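Translation initiation factor eIF2b-like protein (Chaetomium thermophilum, PDB 4ZEM) probably serves as the beta subunit of eIF2B, the heterodecameric guanine nucleotide exchange factor that acts on eIF2 in translation initiation. Local coordinates at residues 10-14 and 38-42; 15-20 and 48-52; 29-35 and 78-83; 178-182 and 202-207; 301-307 and 357-363. All blocks are in the same frame, centred on the assembly; numbering follows the deposited sequence.

Overall arrangement
Interactions 1, 2 and 3 hold together the N-terminal helical part of the chain, and each touches the other two. Interactions 4 and 5 lie in the Rossmann-like part built on the mixed sheet and touch through Phe207 and Ile181. Interactions 1 and 2 both use helix 12-18. The first is a surface contact with a single short hydrogen bond, the second a partly buried packing without any across it. Interaction 3, also partly buried, adds a salt bridge at the exposed end of its apolar seam. Interaction 4 is buried yet strongly polar, whereas interaction 5, also buried and the most extensive, is a parallel strand pair built on backbone hydrogen bonds.

Interaction 1 (10-14 and 38-42); sequences PSLAT and RQVTG
Gln39, Leu12 and Val40 carry most of this small contact, which buries 182 Å² between the start of helix 12-18 and the turn that follows helix 24-37. Arg38 leaves that helix with a positive phi (70°). The next residue, Gln39, points toward segment 10-14 with chi1 and chi2 both t, and its extended side chain brings NE2 to 2.5 Å from Pro10 O in a short hydrogen bond. One residue on, Val40 (chi1 t) turns CG2 to within 3.9 Å of Leu12 CB, the apolar half of the contact. The CA atoms of Leu12 and Val40 are 6.8 Å apart, those of Ser11 and Gln39 7.5 Å. Leu12 (t, p) also reaches Ala48 of helix 43-59. Ser11, extended at phi/psi -139/153, takes a weak bond from Ala13 N to its OG at 3.2 Å, while Thr14 OG1 donates to Ser11 O at 2.6 Å. Here an N-capped helix start meets an interhelical turn, within the N-terminal helical region of this eIF2B beta chain.

Interaction 2 (15-20 and 48-52); sequences WTKSLR and AIAQL
Helix 12-18 and the turn that follows it lie against helix 43-59, with the CA atoms of Thr16 and Ala48 7.9 Å apart and those of Leu19 and Leu52 7.8 Å apart; 280 Å² is buried. Apolar packing centres on Trp15, whose side chain (chi1 t, chi2 87°) points toward segment 48-52. Its CZ3 is 4.2 Å from Ala48 CB, and CH2 is 3.9 Å from Leu52 CB, which meets the edge of the ring; CH2 also approaches Ala48 O at 3.5 Å. No hydrogen bond crosses the interface, and the indole NE1 is bound to Ser27 O instead. The second group of contacts surrounds Gln51 (m, t), which extends between the opposing side chains: its CB is 3.8 Å from Leu19 CD2, and its NE2 is 3.6 Å from Thr16 CG2. Thr16 OG1 is occupied by Leu12 O. Because Trp15 also touches Ser30, Leu31 and Leu34, it wedges a short N-terminal helix onto two longer ones, as part of an all-helical bundle.

Interaction 3 (29-35 and 78-83); sequences ESLIFLL and RLARAA
This is near-parallel helix-helix packing in the N-terminal helical bundle, where residues 29-35 of helix 24-37 run beside the last turn of helix 65-82. The segment axes approach to 9.0 Å and make an angle of 21° (signed crossing angle -21°). The CA atoms of Ile32 and Ala82 are 5.8 Å apart, as are those of Leu35 and Ala83, so small residues let the backbones come close. Ile32 (m, m) sends CD1 into the other helix, 3.3 Å from Arg78 O, 3.6 Å from Leu79 CD2 and 3.7 Å from Ala82 CB. Leu35 (m, t) packs its CB 4.0 Å from Ala82 CB and 4.1 Å from Ala83 CB, while its CD1 reaches Leu79 O at 3.5 Å. Leu31 CD2 meets Leu79 CD2 at 4.0 Å. At the exposed end, Glu29 OE2 forms a salt bridge with Arg78 NH1 at 3.1 Å, meeting the guanidinium at its edge; Arg78 also pairs with Glu25. Ala83, at phi/psi -128/76, leaves the helix. Helix 43-59 joins the seam through Ala48, Ile49 and Leu52, which touch Leu31 or Leu79, while Trp15 of helix 12-18 packs on Leu31.

Interaction 4 (178-182 and 202-207); sequences DDQIA and KTVERF
Asp178 is the polar centre of this contact, in which the C-terminal end of helix 154-182 crosses the start of helix 202-214. The segment axes come within 8.7 Å at a signed angle of -44°, and the CA atoms draw together from 5.3 Å at Asp178 and Thr203 to 4.4 Å at Ala182 and Phe207. Both carboxylate oxygens of Asp178 (chi1 m) are engaged: OD1 accepts a hydrogen bond from Thr203 OG1 at 2.5 Å, and OD2 forms a salt bridge with Arg206 NH2 at 2.2 Å, which is unusually short; Arg206 is modelled in two conformers. A water donates to Asp178 O at 2.7 Å and to Thr203 O at 2.9 Å, linking two carbonyls that already accept helical bonds, from Ala182 N (2.9 Å from Asp178 O) and Phe207 N (3.1 Å from Thr203 O). Helix 154-182 is kinked here, since the nitrogens of Asp178 and Asp179 lack bonds to the preceding turn. Phe207 CD1 packs 4.1 Å from Ile181 CG2 and 3.9 Å from Ala182 CA. Ile181 and Phe207 both rest on Leu304 and Leu361, so the helix pair packs on strands 301-304 and 359-362 of the Rossmann-like sheet.

Interaction 5 (301-307 and 357-363); sequences VIALCGV and VDVYLTN
Strands 301-304 and 359-362 run parallel, their axes 4.7 Å apart at closest and inclined by 28° (signed -28°). Ile302 pairs with Val359, Ala303 with Tyr360 and Leu304 with Leu361, at CA separations of 4.7, 5.0 and 4.9 Å. The backbone ladder alternates: Val359 N to Val301 O (3.0 Å), Ala303 N to Val359 O (2.8 Å), Leu361 N to Ala303 O (2.7 Å) and Cys305 N to Leu361 O (2.9 Å). Asp358, at phi/psi -99/-49, breaks the extended run, so that its N also donates to Val301 O at 3.0 Å, while its OD2 accepts from Val301 N at 2.7 Å. Beyond the other end, Asn363 OD1 takes Val307 N at 2.9 Å; two side chains thus continue the pairing past the strands. On one face, Ile302 CG2 meets Leu361 CB at 4.0 Å, and the t, p rotamer of Leu361 brings its CD2 to 4.0 Å from Leu304 CD1. Ala303 and Tyr360 occupy the other face, where Ala303 CB lies 4.4 Å from Val357 CG1, and Tyr360 OH bonds to Gly279 O. Strand 267-271 flanks 301-304 in parallel, and 365-367 pairs antiparallel with 359-362. Helices 154-182 and 202-214 cover the Leu304 and Leu361 face through Ile181 and Phe207, while Leu281 of strand 281-284 packs on Ala303 and Tyr360.

Interaction 1 (10-14 and 38-42)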
# COMPACT_ATOMS: atom_id res chain seq x y z
N PRO A 10 18.14 -0.07 -14.32
CA PRO A 10 17.78 0.86 -15.39
C PRO A 10 16.27 1.05 -15.52
O PRO A 10 15.82 2.17 -15.71
CB PRO A 10 18.37 0.19 -16.63
CG PRO A 10 19.48 -0.67 -16.09
CD PRO A 10 18.88 -1.23 -14.85
N SER A 11 15.52 -0.05 -15.48
CA SER A 11 14.06 0.00 -15.47
C SER A 11 13.47 -1.02 -14.50
O SER A 11 14.08 -2.05 -14.22
CB SER A 11 13.50 -0.22 -16.87
OG SER A 11 12.12 -0.53 -16.80
N LEU A 12 12.28 -0.73 -13.99
CA LEU A 12 11.59 -1.64 -13.08
C LEU A 12 11.25 -2.94 -13.80
O LEU A 12 11.40 -4.03 -13.25
CB LEU A 12 10.33 -1.00 -12.51
CG LEU A 12 9.49 -1.87 -11.57
CD1 LEU A 12 10.34 -2.32 -10.38
CD2 LEU A 12 8.25 -1.12 -11.10
N ALA A 13 10.79 -2.81 -15.04
CA ALA A 13 10.47 -3.97 -15.87
C ALA A 13 11.71 -4.82 -16.12
O ALA A 13 11.66 -6.04 -16.03
CB ALA A 13 9.86 -3.52 -17.18
N THR A 14 12.82 -4.16 -16.43
CA THR A 14 14.08 -4.86 -16.66
C THR A 14 14.58 -5.46 -15.35
O THR A 14 15.12 -6.56 -15.33
CB THR A 14 15.16 -3.92 -17.26
OG1 THR A 14 15.37 -2.81 -16.38
CG2 THR A 14 14.72 -3.41 -18.62
N ARG A 38 14.61 7.46 -7.87
CA ARG A 38 13.17 7.69 -7.79
C ARG A 38 12.48 7.32 -9.09
O ARG A 38 11.41 7.84 -9.40
CB ARG A 38 12.88 9.14 -7.39
CG ARG A 38 13.25 9.42 -5.94
CD ARG A 38 12.78 10.77 -5.45
NE ARG A 38 13.28 11.02 -4.11
CZ ARG A 38 12.83 11.97 -3.29
NH1 ARG A 38 11.85 12.76 -3.68
NH2 ARG A 38 13.37 12.11 -2.09
N GLN A 39 13.12 6.45 -9.86
CA GLN A 39 12.50 5.87 -11.04
C GLN A 39 11.29 5.04 -10.61
O GLN A 39 10.30 4.94 -11.34
CB GLN A 39 13.51 5.03 -11.83
CG GLN A 39 12.99 4.55 -13.17
CD GLN A 39 14.08 3.92 -14.01
OE1 GLN A 39 15.25 3.93 -13.64
NE2 GLN A 39 13.69 3.36 -15.15
N VAL A 40 11.38 4.45 -9.42
CA VAL A 40 10.32 3.59 -8.89
C VAL A 40 9.65 4.33 -7.73
O VAL A 40 10.32 4.73 -6.78
CB VAL A 40 10.86 2.22 -8.42
CG1 VAL A 40 9.80 1.46 -7.64
CG2 VAL A 40 11.35 1.41 -9.61
N THR A 41 8.34 4.50 -7.82
CA THR A 41 7.60 5.35 -6.89
C THR A 41 6.21 4.84 -6.54
O THR A 41 5.55 4.19 -7.36
CB THR A 41 7.44 6.77 -7.44
OG1 THR A 41 7.15 6.70 -8.84
CG2 THR A 41 8.72 7.58 -7.24
N GLY A 42 5.75 5.16 -5.33
CA GLY A 42 4.40 4.85 -4.91
C GLY A 42 4.02 3.39 -4.78
O GLY A 42 4.71 2.62 -4.11

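Interaction 2 (15-20 and 48-52)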
# COMPACT_ATOMS: atom_id res chain seq x y z
N TRP A 15 14.40 -4.72 -14.25
CA TRP A 15 14.78 -5.20 -12.93
C TRP A 15 14.01 -6.46 -12.56
O TRP A 15 14.57 -7.39 -11.97
CB TRP A 15 14.53 -4.11 -11.87
CG TRP A 15 14.86 -4.54 -10.47
CD1 TRP A 15 16.07 -4.47 -9.85
CD2 TRP A 15 13.95 -5.10 -9.50
NE1 TRP A 15 15.98 -4.96 -8.57
CE2 TRP A 15 14.69 -5.35 -8.33
CE3 TRP A 15 12.59 -5.42 -9.52
CZ2 TRP A 15 14.12 -5.90 -7.18
CZ3 TRP A 15 12.02 -5.96 -8.37
CH2 TRP A 15 12.79 -6.20 -7.22
N THR A 16 12.74 -6.50 -12.93
CA THR A 16 11.86 -7.61 -12.60
C THR A 16 12.26 -8.96 -13.21
O THR A 16 12.13 -10.00 -12.56
CB THR A 16 10.40 -7.30 -13.00
OG1 THR A 16 10.01 -6.06 -12.41
CG2 THR A 16 9.46 -8.39 -12.53
N LYS A 17 12.75 -8.97 -14.45
CA LYS A 17 13.08 -10.25 -15.07
C LYS A 17 14.56 -10.62 -15.02
O LYS A 17 14.96 -11.66 -15.55
CB LYS A 17 12.61 -10.29 -16.53
CG LYS A 17 11.51 -11.31 -16.75
CD LYS A 17 11.93 -12.67 -16.17
CE LYS A 17 11.13 -13.82 -16.75
NZ LYS A 17 11.29 -13.93 -18.22
N SER A 18 15.37 -9.78 -14.40
CA SER A 18 16.72 -10.18 -14.05
C SER A 18 16.71 -10.79 -12.66
O SER A 18 17.67 -11.40 -12.23
CB SER A 18 17.68 -9.00 -14.12
OG SER A 18 17.06 -7.82 -13.62
N LEU A 19 15.57 -10.65 -11.98
CA LEU A 19 15.43 -11.04 -10.58
C LEU A 19 15.84 -12.50 -10.31
O LEU A 19 16.60 -12.78 -9.38
CB LEU A 19 13.99 -10.81 -10.15
CG LEU A 19 13.71 -10.47 -8.69
CD1 LEU A 19 14.42 -9.19 -8.31
CD2 LEU A 19 12.21 -10.33 -8.49
N ARG A 20 15.32 -13.41 -11.12
CA ARG A 20 15.47 -14.84 -10.86
C ARG A 20 16.81 -15.40 -11.36
O ARG A 20 17.24 -16.46 -10.92
CB ARG A 20 14.29 -15.61 -11.46
CG ARG A 20 13.13 -15.74 -10.46
CD ARG A 20 11.78 -15.34 -11.05
NE ARG A 20 10.91 -14.80 -10.01
CZ ARG A 20 9.96 -13.89 -10.23
NH1 ARG A 20 9.76 -13.42 -11.46
NH2 ARG A 20 9.21 -13.45 -9.23
N ALA A 48 7.46 -4.14 -5.83
CA ALA A 48 8.89 -4.37 -6.00
C ALA A 48 9.50 -4.91 -4.70
O ALA A 48 10.33 -5.81 -4.74
CB ALA A 48 9.60 -3.10 -6.43
N ILE A 49 9.06 -4.37 -3.57
CA ILE A 49 9.54 -4.84 -2.27
C ILE A 49 9.14 -6.30 -2.04
O ILE A 49 9.96 -7.11 -1.61
CB ILE A 49 8.99 -3.97 -1.12
CG1 ILE A 49 9.41 -2.51 -1.30
CG2 ILE A 49 9.48 -4.50 0.22
CD1 ILE A 49 10.92 -2.31 -1.33
N ALA A 50 7.90 -6.63 -2.37
CA ALA A 50 7.39 -7.99 -2.20
C ALA A 50 8.20 -8.99 -3.03
O ALA A 50 8.55 -10.07 -2.56
CB ALA A 50 5.91 -8.06 -2.57
N GLN A 51 8.50 -8.62 -4.27
CA GLN A 51 9.28 -9.49 -5.15
C GLN A 51 10.72 -9.67 -4.68
O GLN A 51 11.27 -10.77 -4.76
CB GLN A 51 9.25 -8.94 -6.58
CG GLN A 51 8.08 -9.45 -7.39
CD GLN A 51 7.92 -8.74 -8.71
OE1 GLN A 51 8.12 -7.53 -8.81
NE2 GLN A 51 7.55 -9.48 -9.74
N LEU A 52 11.33 -8.59 -4.21
CA LEU A 52 12.70 -8.65 -3.71
C LEU A 52 12.74 -9.51 -2.44
O LEU A 52 13.65 -10.33 -2.27
CB LEU A 52 13.24 -7.24 -3.44
CG LEU A 52 14.72 -7.05 -3.07
CD1 LEU A 52 15.04 -7.36 -1.60
CD2 LEU A 52 15.62 -7.86 -4.01

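Interaction 3 (29-35 and 78-83)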
# COMPACT_ATOMS: atom_id res chain seq x y z
N GLU A 29 20.68 -4.35 -4.66
CA GLU A 29 21.39 -3.11 -4.98
C GLU A 29 20.80 -2.37 -6.17
O GLU A 29 20.79 -1.14 -6.20
CB GLU A 29 22.87 -3.41 -5.24
CG GLU A 29 23.76 -2.20 -5.05
CD GLU A 29 23.54 -1.51 -3.72
OE1 GLU A 29 23.45 -0.27 -3.70
OE2 GLU A 29 23.48 -2.22 -2.69
N SER A 30 20.32 -3.11 -7.17
CA SER A 30 19.64 -2.50 -8.31
C SER A 30 18.36 -1.80 -7.87
O SER A 30 18.07 -0.69 -8.32
CB SER A 30 19.32 -3.55 -9.38
OG SER A 30 20.39 -4.46 -9.55
N LEU A 31 17.60 -2.45 -7.00
CA LEU A 31 16.37 -1.85 -6.49
C LEU A 31 16.67 -0.61 -5.66
O LEU A 31 15.97 0.39 -5.76
CB LEU A 31 15.57 -2.86 -5.66
CG LEU A 31 14.16 -2.42 -5.23
CD1 LEU A 31 13.43 -1.72 -6.37
CD2 LEU A 31 13.35 -3.59 -4.70
N ILE A 32 17.73 -0.68 -4.85
CA ILE A 32 18.15 0.46 -4.04
C ILE A 32 18.45 1.63 -4.96
O ILE A 32 18.07 2.77 -4.68
CB ILE A 32 19.41 0.14 -3.19
CG1 ILE A 32 19.10 -0.91 -2.13
CG2 ILE A 32 19.94 1.39 -2.52
CD1 ILE A 32 18.27 -0.39 -0.99
N PHE A 33 19.10 1.33 -6.08
CA PHE A 33 19.43 2.34 -7.07
C PHE A 33 18.17 2.97 -7.66
O PHE A 33 18.10 4.19 -7.83
CB PHE A 33 20.29 1.72 -8.18
CG PHE A 33 20.69 2.69 -9.25
CD1 PHE A 33 21.69 3.61 -9.03
CD2 PHE A 33 20.06 2.67 -10.49
CE1 PHE A 33 22.07 4.50 -10.02
CE2 PHE A 33 20.43 3.55 -11.48
CZ PHE A 33 21.43 4.47 -11.25
N LEU A 34 17.18 2.14 -7.97
CA LEU A 34 15.92 2.63 -8.54
C LEU A 34 15.16 3.52 -7.56
O LEU A 34 14.58 4.53 -7.96
CB LEU A 34 15.04 1.45 -8.98
CG LEU A 34 15.60 0.60 -10.12
CD1 LEU A 34 14.69 -0.58 -10.43
CD2 LEU A 34 15.79 1.46 -11.36
N LEU A 35 15.16 3.14 -6.29
CA LEU A 35 14.47 3.92 -5.26
C LEU A 35 15.10 5.30 -5.05
O LEU A 35 14.39 6.29 -4.91
CB LEU A 35 14.45 3.15 -3.94
CG LEU A 35 13.69 1.83 -3.92
CD1 LEU A 35 13.88 1.13 -2.59
CD2 LEU A 35 12.22 2.07 -4.20
N ARG A 78 17.26 -1.91 4.56
CA ARG A 78 18.10 -1.30 3.53
C ARG A 78 17.26 -0.59 2.47
O ARG A 78 17.56 0.52 2.05
CB ARG A 78 18.96 -2.37 2.88
CG ARG A 78 20.03 -2.93 3.78
CD ARG A 78 20.92 -3.95 3.08
NE ARG A 78 21.59 -3.44 1.89
CZ ARG A 78 22.26 -4.21 1.05
NH1 ARG A 78 22.85 -3.68 -0.02
NH2 ARG A 78 22.35 -5.52 1.27
N LEU A 79 16.21 -1.27 2.02
CA LEU A 79 15.30 -0.73 1.03
C LEU A 79 14.58 0.48 1.58
O LEU A 79 14.39 1.47 0.89
CB LEU A 79 14.30 -1.80 0.61
CG LEU A 79 14.92 -3.02 -0.06
CD1 LEU A 79 13.90 -4.14 -0.20
CD2 LEU A 79 15.51 -2.65 -1.41
N ALA A 80 14.17 0.41 2.84
CA ALA A 80 13.47 1.50 3.49
C ALA A 80 14.36 2.72 3.57
O ALA A 80 13.91 3.84 3.39
CB ALA A 80 13.02 1.08 4.87
N ARG A 81 15.63 2.49 3.85
CA ARG A 81 16.61 3.56 3.98
C ARG A 81 16.80 4.32 2.67
O ARG A 81 16.95 5.54 2.67
CB ARG A 81 17.94 3.01 4.48
CG ARG A 81 18.84 4.05 5.13
CD ARG A 81 20.12 3.41 5.65
NE ARG A 81 20.83 2.69 4.60
CZ ARG A 81 21.97 2.03 4.79
NH1 ARG A 81 22.55 1.39 3.79
NH2 ARG A 81 22.52 2.00 6.00
N ALA A 82 16.79 3.59 1.56
CA ALA A 82 16.96 4.19 0.25
C ALA A 82 15.84 5.18 -0.02
O ALA A 82 16.06 6.24 -0.58
CB ALA A 82 17.01 3.12 -0.82
N ALA A 83 14.62 4.81 0.37
CA ALA A 83 13.47 5.68 0.15
C ALA A 83 12.69 5.90 1.45
O ALA A 83 11.62 5.31 1.64
CB ALA A 83 12.56 5.11 -0.93

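Interaction 4 (178-182 and 202-207)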
# COMPACT_ATOMS: atom_id res chain seq x y z
N ASP A 178 -6.56 -1.84 -6.35
CA ASP A 178 -7.30 -0.75 -7.01
C ASP A 178 -8.65 -1.22 -7.57
O ASP A 178 -9.66 -0.52 -7.43
CB ASP A 178 -6.46 -0.14 -8.13
CG ASP A 178 -5.41 0.84 -7.61
OD1 ASP A 178 -5.41 1.11 -6.40
OD2 ASP A 178 -4.61 1.35 -8.42
N ASP A 179 -8.66 -2.39 -8.19
CA ASP A 179 -9.89 -2.95 -8.73
C ASP A 179 -10.86 -3.34 -7.62
O ASP A 179 -12.07 -3.21 -7.77
CB ASP A 179 -9.60 -4.16 -9.61
CG ASP A 179 -8.96 -3.78 -10.94
OD1 ASP A 179 -9.11 -2.60 -11.35
OD2 ASP A 179 -8.32 -4.64 -11.57
N GLN A 180 -10.32 -3.86 -6.53
CA GLN A 180 -11.18 -4.24 -5.41
C GLN A 180 -11.80 -3.00 -4.79
O GLN A 180 -12.98 -3.00 -4.45
CB GLN A 180 -10.40 -5.05 -4.38
CG GLN A 180 -10.18 -6.47 -4.83
CD GLN A 180 -9.20 -7.21 -3.96
OE1 GLN A 180 -8.44 -6.60 -3.20
NE2 GLN A 180 -9.18 -8.53 -4.07
N ILE A 181 -11.01 -1.94 -4.65
CA ILE A 181 -11.53 -0.67 -4.14
C ILE A 181 -12.60 -0.13 -5.09
O ILE A 181 -13.67 0.32 -4.65
CB ILE A 181 -10.40 0.35 -3.96
CG1 ILE A 181 -9.46 -0.10 -2.83
CG2 ILE A 181 -10.97 1.73 -3.67
CD1 ILE A 181 -8.22 0.76 -2.65
N ALA A 182 -12.34 -0.22 -6.39
CA ALA A 182 -13.26 0.27 -7.41
C ALA A 182 -14.57 -0.52 -7.46
O ALA A 182 -15.57 -0.02 -7.97
CB ALA A 182 -12.60 0.26 -8.78
N LYS A 202 -3.70 7.17 -9.41
CA LYS A 202 -4.18 6.05 -10.22
C LYS A 202 -5.33 5.30 -9.59
O LYS A 202 -6.25 4.87 -10.28
CB LYS A 202 -3.05 5.07 -10.52
CG LYS A 202 -2.26 5.40 -11.76
CD LYS A 202 -3.17 5.21 -12.97
CE LYS A 202 -2.50 5.61 -14.27
NZ LYS A 202 -3.34 5.23 -15.44
N THR A 203 -5.27 5.14 -8.27
CA THR A 203 -6.33 4.45 -7.54
C THR A 203 -7.65 5.18 -7.68
O THR A 203 -8.69 4.56 -7.91
CB THR A 203 -5.96 4.30 -6.06
OG1 THR A 203 -4.78 3.51 -5.95
CG2 THR A 203 -7.09 3.60 -5.30
N VAL A 204 -7.61 6.51 -7.56
CA VAL A 204 -8.81 7.32 -7.70
C VAL A 204 -9.31 7.28 -9.15
O VAL A 204 -10.52 7.20 -9.40
CB VAL A 204 -8.56 8.79 -7.28
CG1 VAL A 204 -9.82 9.62 -7.47
CG2 VAL A 204 -8.09 8.85 -5.84
N GLU A 205 -8.39 7.33 -10.10
CA GLU A 205 -8.75 7.27 -11.51
C GLU A 205 -9.49 5.97 -11.82
O GLU A 205 -10.53 5.99 -12.48
CB GLU A 205 -7.52 7.42 -12.40
CG GLU A 205 -6.85 8.80 -12.32
CD GLU A 205 -5.68 8.95 -13.29
OE1 GLU A 205 -5.55 8.11 -14.21
OE2 GLU A 205 -4.88 9.89 -13.12
N ARG A 206 -8.97 4.85 -11.34
CA ARG A 206 -9.60 3.56 -11.60
C ARG A 206 -10.97 3.49 -10.92
O ARG A 206 -11.90 2.87 -11.44
CB ARG A 206 -8.70 2.41 -11.15
CG ARG A 206 -7.39 2.31 -11.92
CD ARG A 206 -6.75 0.94 -11.78
NE ARG A 206 -5.46 0.84 -12.46
CZ ARG A 206 -4.29 0.77 -11.84
NH1 ARG A 206 -3.17 0.69 -12.54
NH2 ARG A 206 -4.23 0.78 -10.51
N PHE A 207 -11.08 4.13 -9.76
CA PHE A 207 -12.33 4.21 -9.03
C PHE A 207 -13.38 5.03 -9.80
O PHE A 207 -14.53 4.60 -9.96
CB PHE A 207 -12.06 4.82 -7.66
CG PHE A 207 -13.26 4.93 -6.77
CD1 PHE A 207 -13.64 3.86 -5.97
CD2 PHE A 207 -13.99 6.10 -6.71
CE1 PHE A 207 -14.74 3.96 -5.14
CE2 PHE A 207 -15.08 6.21 -5.87
CZ PHE A 207 -15.46 5.13 -5.08
O HOH W 1 -10.00 2.17 -7.02

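Interaction 5 (301-307 and 357-363)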
# COMPACT_ATOMS: atom_id res chain seq x y z
N VAL A 301 -15.98 12.98 3.54
CA VAL A 301 -14.61 12.86 3.06
C VAL A 301 -14.28 11.39 2.97
O VAL A 301 -14.33 10.68 3.97
CB VAL A 301 -13.61 13.58 3.98
CG1 VAL A 301 -12.20 13.33 3.52
CG2 VAL A 301 -13.89 15.08 4.02
N ILE A 302 -13.96 10.93 1.77
CA ILE A 302 -13.68 9.52 1.53
C ILE A 302 -12.22 9.35 1.13
O ILE A 302 -11.73 9.99 0.19
CB ILE A 302 -14.58 8.90 0.41
CG1 ILE A 302 -16.07 9.03 0.73
CG2 ILE A 302 -14.25 7.44 0.21
CD1 ILE A 302 -16.73 10.27 0.17
N ALA A 303 -11.53 8.46 1.85
CA ALA A 303 -10.14 8.17 1.54
C ALA A 303 -10.04 6.79 0.91
O ALA A 303 -10.49 5.80 1.48
CB ALA A 303 -9.29 8.24 2.79
N LEU A 304 -9.45 6.75 -0.28
CA LEU A 304 -9.22 5.49 -0.97
C LEU A 304 -7.87 4.95 -0.53
O LEU A 304 -6.85 5.62 -0.71
CB LEU A 304 -9.25 5.66 -2.49
CG LEU A 304 -10.57 5.46 -3.23
CD1 LEU A 304 -11.72 6.16 -2.54
CD2 LEU A 304 -10.41 5.95 -4.66
N CYS A 305 -7.87 3.79 0.11
CA CYS A 305 -6.62 3.17 0.53
C CYS A 305 -6.70 1.65 0.62
O CYS A 305 -7.59 1.11 1.27
CB CYS A 305 -6.21 3.74 1.89
SG CYS A 305 -7.61 3.90 3.01
N GLY A 306 -5.74 0.97 0.02
CA GLY A 306 -5.63 -0.47 0.15
C GLY A 306 -4.99 -0.78 1.49
O GLY A 306 -4.23 0.05 2.01
N VAL A 307 -5.29 -1.95 2.04
CA VAL A 307 -4.80 -2.34 3.35
C VAL A 307 -3.27 -2.39 3.42
O VAL A 307 -2.68 -2.13 4.48
CB VAL A 307 -5.40 -3.72 3.76
CG1 VAL A 307 -4.81 -4.23 5.06
CG2 VAL A 307 -6.91 -3.60 3.86
N VAL A 357 -11.76 12.87 8.47
CA VAL A 357 -12.05 11.74 7.56
C VAL A 357 -13.32 10.98 7.93
O VAL A 357 -13.51 10.60 9.08
CB VAL A 357 -10.88 10.73 7.53
CG1 VAL A 357 -11.18 9.61 6.54
CG2 VAL A 357 -9.59 11.44 7.19
N ASP A 358 -14.18 10.74 6.95
CA ASP A 358 -15.44 10.04 7.21
C ASP A 358 -15.38 8.55 6.87
O ASP A 358 -15.79 7.72 7.67
CB ASP A 358 -16.58 10.70 6.43
CG ASP A 358 -16.87 12.10 6.92
OD1 ASP A 358 -17.42 12.23 8.03
OD2 ASP A 358 -16.53 13.06 6.19
N VAL A 359 -14.88 8.23 5.69
CA VAL A 359 -14.83 6.85 5.25
C VAL A 359 -13.43 6.46 4.79
O VAL A 359 -12.76 7.22 4.09
CB VAL A 359 -15.82 6.58 4.09
CG1 VAL A 359 -15.71 5.14 3.61
CG2 VAL A 359 -17.23 6.91 4.50
N TYR A 360 -12.98 5.27 5.20
CA TYR A 360 -11.76 4.68 4.67
C TYR A 360 -12.22 3.60 3.71
O TYR A 360 -12.75 2.57 4.14
CB TYR A 360 -10.88 4.09 5.77
CG TYR A 360 -10.55 5.07 6.85
CD1 TYR A 360 -11.43 5.27 7.92
CD2 TYR A 360 -9.39 5.82 6.80
CE1 TYR A 360 -11.14 6.18 8.91
CE2 TYR A 360 -9.10 6.74 7.79
CZ TYR A 360 -9.97 6.91 8.84
OH TYR A 360 -9.69 7.82 9.83
N LEU A 361 -12.05 3.84 2.42
CA LEU A 361 -12.54 2.88 1.45
C LEU A 361 -11.39 1.97 1.03
O LEU A 361 -10.44 2.40 0.37
CB LEU A 361 -13.17 3.60 0.26
CG LEU A 361 -13.80 2.71 -0.82
CD1 LEU A 361 -14.67 1.67 -0.19
CD2 LEU A 361 -14.62 3.56 -1.76
N THR A 362 -11.51 0.70 1.40
CA THR A 362 -10.43 -0.27 1.23
C THR A 362 -10.84 -1.41 0.31
O THR A 362 -12.00 -1.52 -0.09
CB THR A 362 -10.00 -0.86 2.59
OG1 THR A 362 -10.98 -1.81 3.04
CG2 THR A 362 -9.85 0.23 3.63
N ASN A 363 -9.88 -2.27 -0.02
CA ASN A 363 -10.16 -3.46 -0.81
C ASN A 363 -11.19 -4.37 -0.13
O ASN A 363 -11.83 -5.19 -0.78
CB ASN A 363 -8.88 -4.24 -1.09
CG ASN A 363 -7.94 -4.25 0.09
OD1 ASN A 363 -7.50 -3.20 0.57
ND2 ASN A 363 -7.67 -5.44 0.62